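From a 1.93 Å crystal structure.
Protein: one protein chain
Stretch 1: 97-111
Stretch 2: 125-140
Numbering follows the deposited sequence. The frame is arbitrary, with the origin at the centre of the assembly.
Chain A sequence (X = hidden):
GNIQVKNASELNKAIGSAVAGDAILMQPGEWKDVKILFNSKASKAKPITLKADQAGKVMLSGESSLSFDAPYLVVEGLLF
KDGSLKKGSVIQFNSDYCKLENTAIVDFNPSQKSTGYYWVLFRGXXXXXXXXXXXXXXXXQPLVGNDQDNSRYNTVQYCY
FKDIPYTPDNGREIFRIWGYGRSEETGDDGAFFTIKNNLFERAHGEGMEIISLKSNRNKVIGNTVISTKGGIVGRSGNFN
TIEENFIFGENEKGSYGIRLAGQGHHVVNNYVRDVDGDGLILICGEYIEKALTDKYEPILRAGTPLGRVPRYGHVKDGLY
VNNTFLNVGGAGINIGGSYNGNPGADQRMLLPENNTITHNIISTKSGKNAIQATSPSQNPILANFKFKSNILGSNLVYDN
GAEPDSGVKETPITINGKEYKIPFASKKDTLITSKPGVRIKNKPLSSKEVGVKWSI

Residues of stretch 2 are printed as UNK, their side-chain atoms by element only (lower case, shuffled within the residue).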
ATOM      1  N   TYR A  97      -9.985 -13.109  11.536  1.00 22.58           N
ATOM      2  CA  TYR A  97     -10.590 -12.273  12.571  1.00 23.37           C
ATOM      3  C   TYR A  97      -9.678 -12.118  13.786  1.00 23.23           C
ATOM      4  O   TYR A  97     -10.129 -12.180  14.931  1.00 21.81           O
ATOM      5  CB  TYR A  97     -11.964 -12.818  12.985  1.00 23.62           C
ATOM      6  CG  TYR A  97     -13.072 -12.395  12.042  1.00 23.22           C
ATOM      7  CD1 TYR A  97     -13.561 -11.093  12.067  1.00 26.87           C
ATOM      8  CD2 TYR A  97     -13.636 -13.295  11.140  1.00 26.25           C
ATOM      9  CE1 TYR A  97     -14.576 -10.690  11.214  1.00 23.81           C
ATOM     10  CE2 TYR A  97     -14.651 -12.907  10.281  1.00 22.46           C
ATOM     11  CZ  TYR A  97     -15.124 -11.597  10.336  1.00 25.11           C
ATOM     12  OH  TYR A  97     -16.130 -11.169   9.495  1.00 25.89           O
ATOM     13  N   CYS A  98      -8.386 -11.934  13.544  1.00 19.33           N
ATOM     14  CA  CYS A  98      -7.471 -11.566  14.617  1.00 21.79           C
ATOM     15  C   CYS A  98      -7.169 -10.072  14.555  1.00 23.74           C
ATOM     16  O   CYS A  98      -7.445  -9.402  13.557  1.00 23.62           O
ATOM     17  CB  CYS A  98      -6.179 -12.383  14.550  1.00 23.16           C
ATOM     18  SG  CYS A  98      -6.454 -14.157  14.762  1.00 23.38           S
ATOM     19  N   LYS A  99      -6.604  -9.551  15.649  1.00 20.18           N
ATOM     20  CA  LYS A  99      -6.320  -8.130  15.751  1.00 24.44           C
ATOM     21  C   LYS A  99      -4.986  -7.894  16.434  1.00 22.70           C
ATOM     22  O   LYS A  99      -4.708  -8.479  17.482  1.00 22.93           O
ATOM     23  CB  LYS A  99      -7.427  -7.388  16.519  1.00 24.33           C
ATOM     24  CG  LYS A  99      -7.180  -5.863  16.596  1.00 26.57           C
ATOM     25  CD  LYS A  99      -8.401  -5.096  17.131  1.00 31.11           C
ATOM     26  CE  LYS A  99      -9.032  -5.790  18.331  1.00 36.45           C
ATOM     27  NZ  LYS A  99      -9.530  -4.835  19.366  1.00 40.22           N
ATOM     28  N   LEU A 100      -4.182  -7.011  15.853  1.00 23.34           N
ATOM     29  CA  LEU A 100      -2.981  -6.487  16.488  1.00 21.22           C
ATOM     30  C   LEU A 100      -3.205  -5.010  16.767  1.00 23.61           C
ATOM     31  O   LEU A 100      -3.606  -4.266  15.867  1.00 23.02           O
ATOM     32  CB  LEU A 100      -1.752  -6.649  15.592  1.00 24.13           C
ATOM     33  CG  LEU A 100      -0.469  -6.009  16.151  1.00 23.69           C
ATOM     34  CD1 LEU A 100      -0.007  -6.824  17.348  1.00 23.52           C
ATOM     35  CD2 LEU A 100       0.637  -5.918  15.111  1.00 26.26           C
ATOM     36  N   GLU A 101      -2.955  -4.577  17.998  1.00 21.43           N
ATOM     37  CA  GLU A 101      -3.052  -3.149  18.241  1.00 25.60           C
ATOM     38  C   GLU A 101      -2.079  -2.728  19.323  1.00 25.50           C
ATOM     39  O   GLU A 101      -1.599  -3.546  20.109  1.00 24.45           O
ATOM     40  CB  GLU A 101      -4.495  -2.715  18.547  1.00 28.98           C
ATOM     41  CG  GLU A 101      -5.246  -3.467  19.594  1.00 35.15           C
ATOM     42  CD  GLU A 101      -6.680  -2.925  19.725  1.00 41.11           C
ATOM     43  OE1 GLU A 101      -7.493  -3.534  20.433  1.00 43.31           O
ATOM     44  OE2 GLU A 101      -6.986  -1.859  19.137  1.00 46.02           O
ATOM     45  N   ASN A 102      -1.748  -1.432  19.289  1.00 24.84           N
ATOM     46  CA  ASN A 102      -0.877  -0.778  20.261  1.00 28.90           C
ATOM     47  C   ASN A 102       0.505  -1.427  20.313  1.00 26.15           C
ATOM     48  O   ASN A 102       1.122  -1.505  21.368  1.00 29.52           O
ATOM     49  CB  ASN A 102      -1.519  -0.745  21.653  1.00 30.04           C
ATOM     50  CG  ASN A 102      -1.191   0.538  22.416  1.00 31.85           C
ATOM     51  OD1 ASN A 102      -0.836   1.553  21.814  1.00 32.33           O
ATOM     52  ND2 ASN A 102      -1.318   0.501  23.741  1.00 32.53           N
ATOM     53  N   THR A 103       1.011  -1.856  19.160  1.00 23.22           N
ATOM     54  CA  THR A 103       2.294  -2.539  19.052  1.00 25.90           C
ATOM     55  C   THR A 103       3.239  -1.747  18.157  1.00 26.94           C
ATOM     56  O   THR A 103       2.808  -1.118  17.193  1.00 27.55           O
ATOM     57  CB  THR A 103       2.080  -3.963  18.505  1.00 24.76           C
ATOM     58  OG1 THR A 103       1.302  -4.702  19.451  1.00 23.32           O
ATOM     59  CG2 THR A 103       3.411  -4.697  18.211  1.00 24.47           C
ATOM     60  N   ALA A 104       4.523  -1.732  18.504  1.00 24.87           N
ATOM     61  CA  ALA A 104       5.522  -1.054  17.694  1.00 27.45           C
ATOM     62  C   ALA A 104       6.639  -2.018  17.322  1.00 26.61           C
ATOM     63  O   ALA A 104       6.923  -2.975  18.044  1.00 29.64           O
ATOM     64  CB  ALA A 104       6.114   0.166  18.411  1.00 23.49           C
ATOM     65  N   ILE A 105       7.240  -1.772  16.160  1.00 26.85           N
ATOM     66  CA  ILE A 105       8.439  -2.461  15.710  1.00 28.21           C
ATOM     67  C   ILE A 105       9.455  -1.372  15.421  1.00 28.73           C
ATOM     68  O   ILE A 105       9.181  -0.468  14.622  1.00 25.61           O
ATOM     69  CB  ILE A 105       8.187  -3.310  14.457  1.00 27.39           C
ATOM     70  CG1 ILE A 105       7.121  -4.368  14.707  1.00 25.84           C
ATOM     71  CG2 ILE A 105       9.473  -4.002  14.046  1.00 25.78           C
ATOM     72  CD1 ILE A 105       6.845  -5.224  13.477  1.00 25.59           C
ATOM     73  N   VAL A 106      10.614  -1.437  16.074  1.00 29.10           N
ATOM     74  CA  VAL A 106      11.575  -0.333  16.050  1.00 29.59           C
ATOM     75  C   VAL A 106      12.935  -0.876  15.634  1.00 27.94           C
ATOM     76  O   VAL A 106      13.486  -1.750  16.310  1.00 30.58           O
ATOM     77  CB  VAL A 106      11.656   0.376  17.413  1.00 27.01           C
ATOM     78  CG1 VAL A 106      12.764   1.433  17.426  1.00 30.27           C
ATOM     79  CG2 VAL A 106      10.312   1.000  17.779  1.00 29.53           C
ATOM     80  N   ASP A 107      13.473  -0.361  14.521  1.00 28.97           N
ATOM     81  CA  ASP A 107      14.784  -0.750  13.983  1.00 31.87           C
ATOM     82  C   ASP A 107      15.107  -2.236  14.120  1.00 32.49           C
ATOM     83  O   ASP A 107      16.242  -2.610  14.430  1.00 31.84           O
ATOM     84  CB  ASP A 107      15.905   0.067  14.632  1.00 31.08           C
ATOM     85  CG  ASP A 107      15.689   1.544  14.503  1.00 33.68           C
ATOM     86  OD1 ASP A 107      15.218   1.971  13.428  1.00 35.95           O
ATOM     87  OD2 ASP A 107      15.979   2.287  15.469  1.00 39.94           O
ATOM     88  N   PHE A 108      14.117  -3.088  13.860  1.00 33.34           N
ATOM     89  CA  PHE A 108      14.222  -4.534  14.062  1.00 30.07           C
ATOM     90  C   PHE A 108      14.926  -5.213  12.885  1.00 28.25           C
ATOM     91  O   PHE A 108      14.413  -6.148  12.264  1.00 28.62           O
ATOM     92  CB  PHE A 108      12.827  -5.103  14.277  1.00 27.31           C
ATOM     93  CG  PHE A 108      12.795  -6.387  15.057  1.00 27.64           C
ATOM     94  CD1 PHE A 108      12.970  -6.395  16.431  1.00 28.63           C
ATOM     95  CD2 PHE A 108      12.544  -7.588  14.406  1.00 28.88           C
ATOM     96  CE1 PHE A 108      12.913  -7.585  17.154  1.00 30.62           C
ATOM     97  CE2 PHE A 108      12.488  -8.793  15.111  1.00 31.59           C
ATOM     98  CZ  PHE A 108      12.673  -8.791  16.496  1.00 30.37           C
ATOM     99  N   ASN A 109      16.159  -4.754  12.623  1.00 28.26           N
ATOM    100  CA  ASN A 109      16.841  -4.965  11.357  1.00 32.44           C
ATOM    101  C   ASN A 109      17.983  -5.978  11.442  1.00 30.64           C
ATOM    102  O   ASN A 109      18.692  -6.055  12.449  1.00 31.83           O
ATOM    103  CB  ASN A 109      17.383  -3.636  10.818  1.00 28.88           C
ATOM    104  CG  ASN A 109      16.275  -2.648  10.507  1.00 32.06           C
ATOM    105  OD1 ASN A 109      15.248  -3.026   9.935  1.00 27.23           O
ATOM    106  ND2 ASN A 109      16.483  -1.378  10.848  1.00 27.40           N
ATOM    107  N   PRO A 110      18.187  -6.754  10.388  1.00 32.76           N
ATOM    108  CA  PRO A 110      19.333  -7.663  10.320  1.00 31.91           C
ATOM    109  C   PRO A 110      20.571  -6.879   9.899  1.00 32.05           C
ATOM    110  O   PRO A 110      20.512  -5.671   9.663  1.00 32.18           O
ATOM    111  CB  PRO A 110      18.905  -8.656   9.247  1.00 32.82           C
ATOM    112  CG  PRO A 110      18.149  -7.771   8.274  1.00 30.78           C
ATOM    113  CD  PRO A 110      17.440  -6.733   9.115  1.00 29.87           C
ATOM    114  N   SER A 111      21.705  -7.583   9.793  1.00 34.79           N
ATOM    115  CA  SER A 111      22.927  -6.864   9.439  1.00 37.08           C
ATOM    116  C   SER A 111      23.060  -6.666   7.929  1.00 33.80           C
ATOM    117  O   SER A 111      23.555  -5.625   7.492  1.00 37.93           O
ATOM    118  CB  SER A 111      24.164  -7.564  10.014  1.00 35.33           C
ATOM    119  OG  SER A 111      24.259  -8.893   9.558  1.00 45.71           O
ATOM    120  N   UNK A 125      -8.037 -14.142   6.699  1.00 20.54           N
ATOM    121  CA  UNK A 125      -9.133 -13.245   6.347  1.00 21.95           C
ATOM    122  C   UNK A 125      -9.664 -12.403   7.501  1.00 23.11           C
ATOM    123  O   UNK A 125      -9.636 -12.794   8.670  1.00 25.38           O
ATOM    124  c   UNK A 125     -10.291 -14.020   5.709  1.00 22.79           C
ATOM    125  c   UNK A 125      -9.823 -14.922   4.598  1.00 27.02           C
ATOM    126  o   UNK A 125      -9.438 -14.448   3.519  1.00 24.78           O
ATOM    127  n   UNK A 125      -9.860 -16.223   4.836  1.00 26.53           N
ATOM    128  N   UNK A 126     -10.160 -11.225   7.145  1.00 22.41           N
ATOM    129  CA  UNK A 126     -10.845 -10.346   8.090  1.00 24.70           C
ATOM    130  C   UNK A 126      -9.983  -9.975   9.299  1.00 20.99           C
ATOM    131  O   UNK A 126     -10.486  -9.815  10.408  1.00 23.00           O
ATOM    132  c   UNK A 126     -13.012 -11.403   7.353  1.00 25.57           C
ATOM    133  o   UNK A 126     -12.822 -12.488   6.804  1.00 26.00           O
ATOM    134  n   UNK A 126     -13.916 -10.541   6.928  1.00 22.03           N
ATOM    135  c   UNK A 126     -12.177 -10.963   8.528  1.00 21.50           C
ATOM    136  N   UNK A 127      -8.689  -9.795   9.087  1.00 20.80           N
ATOM    137  CA  UNK A 127      -7.808  -9.381  10.168  1.00 22.47           C
ATOM    138  C   UNK A 127      -7.663  -7.855  10.229  1.00 22.57           C
ATOM    139  O   UNK A 127      -7.866  -7.138   9.245  1.00 21.16           O
ATOM    140  o   UNK A 127      -6.739 -12.197  11.070  1.00 18.72           O
ATOM    141  c   UNK A 127      -6.525 -11.577  10.023  1.00 22.70           C
ATOM    142  c   UNK A 127      -6.437 -10.047  10.029  1.00 19.51           C
ATOM    143  n   UNK A 127      -6.359 -12.187   8.846  1.00 21.04           N
ATOM    144  N   UNK A 128      -7.300  -7.366  11.414  1.00 23.23           N
ATOM    145  CA  UNK A 128      -7.224  -5.938  11.693  1.00 23.02           C
ATOM    146  C   UNK A 128      -5.924  -5.593  12.403  1.00 22.71           C
ATOM    147  O   UNK A 128      -5.551  -6.257  13.374  1.00 21.44           O
ATOM    148  c   UNK A 128      -8.453  -4.025  12.974  1.00 23.80           C
ATOM    149  c   UNK A 128      -9.727  -3.791  13.766  1.00 25.70           C
ATOM    150  c   UNK A 128      -8.416  -5.493  12.542  1.00 23.48           C
ATOM    151  c   UNK A 128      -8.397  -3.073  11.793  1.00 24.48           C
ATOM    152  N   UNK A 129      -5.223  -4.580  11.894  1.00 20.48           N
ATOM    153  CA  UNK A 129      -4.083  -3.957  12.567  1.00 23.02           C
ATOM    154  C   UNK A 129      -4.365  -2.476  12.720  1.00 20.95           C
ATOM    155  O   UNK A 129      -4.608  -1.798  11.721  1.00 20.46           O
ATOM    156  c   UNK A 129       0.103  -3.207  10.391  1.00 24.30           C
ATOM    157  c   UNK A 129      -2.774  -4.102  11.778  1.00 25.81           C
ATOM    158  c   UNK A 129      -1.526  -3.837  12.612  1.00 25.30           C
ATOM    159  s   UNK A 129       0.057  -4.299  11.826  1.00 25.23           S
ATOM    160  N   UNK A 130      -4.282  -1.958  13.950  1.00 22.27           N
ATOM    161  CA  UNK A 130      -4.560  -0.546  14.151  1.00 22.79           C
ATOM    162  C   UNK A 130      -3.783  -0.025  15.354  1.00 24.79           C
ATOM    163  O   UNK A 130      -3.467  -0.777  16.276  1.00 25.11           O
ATOM    164  c   UNK A 130      -8.185  -0.651  15.647  1.00 30.22           C
ATOM    165  n   UNK A 130      -8.714  -0.752  16.866  1.00 30.45           N
ATOM    166  o   UNK A 130      -8.846  -0.321  14.658  1.00 28.86           O
ATOM    167  c   UNK A 130      -6.700  -0.971  15.523  1.00 27.81           C
ATOM    168  c   UNK A 130      -6.064  -0.287  14.314  1.00 23.58           C
ATOM    169  N   UNK A 131      -3.466   1.268  15.320  1.00 23.11           N
ATOM    170  CA  UNK A 131      -2.653   1.927  16.354  1.00 23.63           C
ATOM    171  C   UNK A 131      -1.337   1.200  16.597  1.00 26.11           C
ATOM    172  O   UNK A 131      -0.918   0.974  17.733  1.00 27.35           O
ATOM    173  c   UNK A 131      -5.924   2.299  17.357  1.00 26.74           C
ATOM    174  c   UNK A 131      -6.949   4.439  16.992  1.00 34.99           C
ATOM    175  c   UNK A 131      -7.060   3.066  17.145  1.00 33.79           C
ATOM    176  o   UNK A 131      -8.072   5.205  16.779  1.00 41.41           O
ATOM    177  c   UNK A 131      -4.595   4.282  17.261  1.00 29.70           C
ATOM    178  c   UNK A 131      -4.677   2.899  17.433  1.00 27.16           C
ATOM    179  c   UNK A 131      -3.434   2.086  17.650  1.00 28.07           C
ATOM    180  c   UNK A 131      -5.731   5.051  17.048  1.00 28.03           C
ATOM    181  N   UNK A 132      -0.666   0.850  15.509  1.00 23.70           N
ATOM    182  CA  UNK A 132       0.670   0.297  15.588  1.00 23.51           C
ATOM    183  C   UNK A 132       1.654   1.245  14.916  1.00 24.93           C
ATOM    184  O   UNK A 132       1.283   2.041  14.050  1.00 24.46           O
ATOM    185  c   UNK A 132       0.722  -1.100  14.966  1.00 20.95           C
ATOM    186  s   UNK A 132      -0.240  -2.347  15.882  1.00 23.30           S
ATOM    187  N   UNK A 133       2.919   1.161  15.331  1.00 26.96           N
ATOM    188  CA  UNK A 133       3.975   2.044  14.843  1.00 24.31           C
ATOM    189  C   UNK A 133       5.144   1.225  14.317  1.00 25.67           C
ATOM    190  O   UNK A 133       5.519   0.208  14.903  1.00 23.47           O
ATOM    191  c   UNK A 133       4.497   2.997  15.934  1.00 22.32           C
ATOM    192  o   UNK A 133       3.509   3.919  16.331  1.00 29.52           O
ATOM    193  N   UNK A 134       5.737   1.706  13.227  1.00 24.90           N
ATOM    194  CA  UNK A 134       6.793   0.992  12.522  1.00 24.54           C
ATOM    195  C   UNK A 134       7.871   1.983  12.115  1.00 26.45           C
ATOM    196  O   UNK A 134       7.598   2.943  11.389  1.00 22.59           O
ATOM    197  c   UNK A 134       5.228  -1.913  12.084  1.00 24.39           C
ATOM    198  c   UNK A 134       5.034  -0.615  11.636  1.00 25.07           C
ATOM    199  c   UNK A 134       2.873  -2.226  12.331  1.00 26.39           C
ATOM    200  c   UNK A 134       4.168  -2.720  12.409  1.00 25.39           C
ATOM    201  c   UNK A 134       3.746  -0.112  11.590  1.00 23.26           C
ATOM    202  c   UNK A 134       6.221   0.254  11.305  1.00 20.97           C
ATOM    203  c   UNK A 134       2.665  -0.911  11.917  1.00 24.16           C
ATOM    204  N   UNK A 135       9.095   1.750  12.578  1.00 22.38           N
ATOM    205  CA  UNK A 135      10.171   2.709  12.366  1.00 27.05           C
ATOM    206  C   UNK A 135      11.470   2.008  11.992  1.00 25.90           C
ATOM    207  O   UNK A 135      11.927   1.114  12.710  1.00 26.80           O
ATOM    208  c   UNK A 135      10.391   3.558  13.620  1.00 28.03           C
ATOM    209  c   UNK A 135      12.783   6.519  14.342  1.00 40.58           C
ATOM    210  n   UNK A 135      14.113   5.901  14.101  1.00 46.37           N
ATOM    211  c   UNK A 135      11.500   4.584  13.412  1.00 32.47           C
ATOM    212  c   UNK A 135      11.736   5.449  14.635  1.00 35.65           C
ATOM    213  N   UNK A 136      12.067   2.416  10.874  1.00 24.70           N
ATOM    214  CA  UNK A 136      13.449   2.087  10.596  1.00 26.37           C
ATOM    215  C   UNK A 136      13.727   0.818   9.810  1.00 28.66           C
ATOM    216  O   UNK A 136      14.899   0.438   9.694  1.00 29.25           O
ATOM    217  N   UNK A 137      12.714   0.150   9.255  1.00 25.44           N
ATOM    218  CA  UNK A 137      12.991  -1.070   8.502  1.00 24.97           C
ATOM    219  C   UNK A 137      13.945  -0.775   7.346  1.00 31.45           C
ATOM    220  O   UNK A 137      13.751   0.185   6.589  1.00 26.02           O
ATOM    221  c   UNK A 137      10.714  -5.066   6.531  1.00 22.40           C
ATOM    222  c   UNK A 137      11.704  -1.689   7.973  1.00 27.33           C
ATOM    223  c   UNK A 137      11.932  -3.043   7.318  1.00 23.28           C
ATOM    224  n   UNK A 137      11.452  -5.518   5.295  1.00 23.27           N
ATOM    225  c   UNK A 137      10.682  -3.562   6.611  1.00 23.25           C
ATOM    226  N   UNK A 138      14.996  -1.592   7.214  1.00 28.47           N
ATOM    227  CA  UNK A 138      16.044  -1.259   6.262  1.00 27.60           C
ATOM    228  C   UNK A 138      16.457  -2.426   5.372  1.00 28.69           C
ATOM    229  O   UNK A 138      17.418  -2.287   4.607  1.00 31.68           O
ATOM    230  o   UNK A 138      17.706  -2.887   7.825  1.00 29.88           O
ATOM    231  c   UNK A 138      17.258  -0.670   6.998  1.00 28.33           C
ATOM    232  c   UNK A 138      18.058  -1.710   7.776  1.00 33.24           C
ATOM    233  n   UNK A 138      19.172  -1.273   8.355  1.00 27.90           N
ATOM    234  N   UNK A 139      15.742  -3.547   5.410  1.00 27.09           N
ATOM    235  CA  UNK A 139      16.077  -4.729   4.624  1.00 25.63           C
ATOM    236  C   UNK A 139      15.025  -4.985   3.550  1.00 27.94           C
ATOM    237  O   UNK A 139      13.967  -4.348   3.504  1.00 28.90           O
ATOM    238  c   UNK A 139      14.919  -6.288   6.277  1.00 28.29           C
ATOM    239  n   UNK A 139      14.728  -7.561   6.608  1.00 25.45           N
ATOM    240  o   UNK A 139      14.104  -5.403   6.542  1.00 27.06           O
ATOM    241  c   UNK A 139      16.211  -5.966   5.520  1.00 29.85           C
ATOM    242  N   UNK A 140      15.332  -5.959   2.695  1.00 25.78           N
ATOM    243  CA  UNK A 140      14.445  -6.386   1.627  1.00 27.26           C
ATOM    244  C   UNK A 140      13.114  -6.888   2.195  1.00 24.67           C
ATOM    245  O   UNK A 140      13.012  -7.237   3.372  1.00 25.32           O
ATOM    246  c   UNK A 140      16.227  -7.030  -0.176  1.00 31.20           C
ATOM    247  s   UNK A 140      16.037  -5.389  -0.943  1.00 29.79           S
ATOM    248  c   UNK A 140      15.119  -7.488   0.801  1.00 26.99           C
ATOM    249  c   UNK A 140      14.711  -5.692  -2.094  1.00 29.99           C
TER
HETATM  250  O   HOH W   1     -10.251  -8.710  13.269  1.00 27.91           O

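Position 125 has two side-chain carbons, the second carrying one oxygen and one nitrogen: N125. Its backbone O accepts from Y97 N (2.9 Å, 156°), while the side-chain end leads away. Position 126 has the same four atoms; its CB lies 3.4 Å from the centroid of the Y97 ring and 9° off the normal, a CH-pi contact. It is N126. Position 127 repeats the pattern, and its oxygen lies 3.0 Å from C98 N, which donates to it at 160°. This is N127, whose OD1 stands in for a backbone acceptor.

Position 128 has four carbons forked at the second, one of them 3.8 Å from K99 CD: L128. Its N donates to C98 O (3.0 Å) and its O accepts from L100 N (2.9 Å), the alternation of a parallel bridge. Position 129 is unbranched, two carbons, a sulfur and a carbon, with the sulfur 3.7 Å from L100 CD2: M129. Position 130 has three carbons, the third bearing oxygen and nitrogen; the nitrogen lies 3.1 Å from E101 OE2. As Q130, it donates through NE2 at 172°, nearly straight. E101 also holds K99 in a salt bridge, K99 NZ to E101 OE1 at 2.6 Å.

Position 131 carries a six-carbon ring bearing one oxygen, Y131; its backbone O takes a weak bond from N102 N (3.0 Å, 120°). Position 132 has one carbon and a sulfur, the latter 3.7 Å from L100 CG. C132 also accepts from T103 N at SG (3.5 Å, 152°).

Position 133 has one carbon and one oxygen, S133, its CB 4.1 Å from A104 CB. Position 134 has a six-carbon ring without oxygen, F134; I105 CD1 sits at the ring edge, 3.8 Å from CE1. Position 135 has four carbons in a row ending in nitrogen, K135; its NZ is 4.1 Å from D107 OD1, beyond a salt bridge.

Position 136 has no side-chain atoms, G136. An ideal CB would fall 1.8 Å from D107 OD1, and phi/psi of 91/9 alone calls for glycine. Position 137, four carbons ending in nitrogen, is K137, pointing away. Positions 138 and 139 each have two carbons, the second with oxygen and nitrogen: N138, whose backbone N donates to N109 OD1 (3.1 Å), and N139, 3.8 Å from P110 CD through ND2. Position 140, two carbons, sulfur and carbon, is M140, without contact.

The contact is two parallel strand pairs, axes 4.7 Å apart, laddered by backbone bonds. Beyond them, N109 ND2 donates to G136 O at 2.7 Å, extending the pairing into the loop.

Stretch 2 (125-140) NNNLMQYCSFKGKNNM
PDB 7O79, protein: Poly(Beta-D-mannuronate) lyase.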